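Local coordinates for protein peptidoglycan D,D-transpeptidase PbpA (Mycobacterium tuberculosis, PDB 3UN7) that probably cross-links the peptide stems of cell-wall peptidoglycan as a penicillin-binding serine transpeptidase and takes part in regulating cell length, at residues Q31-Y35 and Y55-T59. Residues are numbered along the deposited sequence.
Sequences QLLAY and YAPVT
This is a buried, apolar contact in the N-terminal dimerisation domain region, between the bulged corner at L33-A34, in strand 31-38, and the last turn of helix 52-59. L33 and A34 both face I26 of the neighbouring antiparallel strand, a classic beta bulge. L33 has a helical-type backbone (phi/psi -102/-34) between extended neighbours; the chain turns a corner here, and the CA-to-CB bonds of L33 and A34 both point toward the helix. Across the gap, the CA atoms of L33 and Y55 lie 6.9 Å apart, and those of A34 and T59 6.7 Å.

L33 is in rotamer mt. Its CD2 sits over the face of the Y55 ring (chi1 m), 3.7 Å from the centroid and 9° off the normal, a CH-pi contact. L33 CD1 meets Y55 CD2 at 3.7 Å and V58 CG1 at 4.0 Å. T59, in p, brings CG2 to 3.6 Å from L33 CB and 4.1 Å from A34 CB. The helix is kinked at P57-V58; Y55 O accepts from both V58 N (2.8 Å) and T59 N (2.7 Å). P111 and Q114 of helix 111-123 also touch Y55.

No hydrogen bond crosses between the segments, so their direct association rests on van der Waals and CH-pi packing.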
# COMPACT_ATOMS: atom_id res chain seq x y z
N GLN A 31 21.94 4.45 -1.95
CA GLN A 31 22.10 3.77 -3.23
C GLN A 31 21.36 4.53 -4.31
O GLN A 31 20.31 5.12 -4.04
CB GLN A 31 21.59 2.34 -3.14
CG GLN A 31 22.27 1.57 -2.00
CD GLN A 31 22.00 0.10 -2.00
OE1 GLN A 31 21.50 -0.45 -1.02
NE2 GLN A 31 22.35 -0.57 -3.10
N LEU A 32 21.89 4.49 -5.52
CA LEU A 32 21.30 5.23 -6.62
C LEU A 32 20.13 4.46 -7.20
O LEU A 32 20.24 3.26 -7.48
CB LEU A 32 22.34 5.55 -7.70
CG LEU A 32 23.58 6.27 -7.17
CD1 LEU A 32 24.63 6.52 -8.28
CD2 LEU A 32 23.17 7.58 -6.50
N LEU A 33 19.00 5.15 -7.35
CA LEU A 33 17.85 4.59 -8.02
C LEU A 33 17.76 5.12 -9.43
O LEU A 33 17.28 4.43 -10.31
CB LEU A 33 16.56 4.95 -7.27
CG LEU A 33 16.44 4.64 -5.77
CD1 LEU A 33 14.97 4.75 -5.35
CD2 LEU A 33 17.01 3.25 -5.42
N ALA A 34 18.17 6.38 -9.61
CA ALA A 34 18.16 7.02 -10.92
C ALA A 34 19.31 8.02 -11.00
O ALA A 34 19.57 8.74 -10.03
CB ALA A 34 16.79 7.71 -11.23
N TYR A 35 20.01 8.02 -12.13
CA TYR A 35 21.16 8.91 -12.33
C TYR A 35 21.37 9.19 -13.83
O TYR A 35 20.78 8.54 -14.68
CB TYR A 35 22.44 8.38 -11.63
CG TYR A 35 23.03 7.09 -12.18
CD1 TYR A 35 22.61 5.85 -11.71
CD2 TYR A 35 24.05 7.12 -13.14
CE1 TYR A 35 23.17 4.66 -12.20
CE2 TYR A 35 24.60 5.93 -13.63
CZ TYR A 35 24.16 4.71 -13.16
OH TYR A 35 24.71 3.54 -13.64
N TYR A 55 12.35 -0.51 -8.76
CA TYR A 55 12.08 0.87 -8.30
C TYR A 55 11.25 1.74 -9.25
O TYR A 55 11.05 2.92 -8.97
CB TYR A 55 13.39 1.60 -7.93
CG TYR A 55 14.09 0.94 -6.78
CD1 TYR A 55 15.05 -0.04 -7.00
CD2 TYR A 55 13.77 1.27 -5.45
CE1 TYR A 55 15.72 -0.68 -5.94
CE2 TYR A 55 14.44 0.64 -4.38
CZ TYR A 55 15.39 -0.34 -4.64
OH TYR A 55 16.03 -0.98 -3.63
N ALA A 56 10.77 1.18 -10.36
CA ALA A 56 9.92 1.95 -11.28
C ALA A 56 8.75 2.70 -10.60
O ALA A 56 8.49 3.85 -10.93
CB ALA A 56 9.41 1.08 -12.42
N PRO A 57 8.04 2.06 -9.64
CA PRO A 57 6.97 2.77 -8.95
C PRO A 57 7.45 3.99 -8.15
O PRO A 57 6.64 4.88 -7.86
CB PRO A 57 6.44 1.70 -7.98
CG PRO A 57 6.71 0.41 -8.68
CD PRO A 57 8.11 0.65 -9.20
N VAL A 58 8.74 4.01 -7.81
CA VAL A 58 9.33 5.11 -7.08
C VAL A 58 9.94 6.12 -8.06
O VAL A 58 9.61 7.29 -8.02
CB VAL A 58 10.38 4.62 -6.04
CG1 VAL A 58 11.11 5.80 -5.39
CG2 VAL A 58 9.72 3.78 -4.97
N THR A 59 10.83 5.66 -8.95
CA THR A 59 11.52 6.61 -9.84
C THR A 59 10.58 7.15 -10.93
O THR A 59 10.64 8.32 -11.26
CB THR A 59 12.77 5.99 -10.51
OG1 THR A 59 12.38 4.91 -11.35
CG2 THR A 59 13.79 5.50 -9.46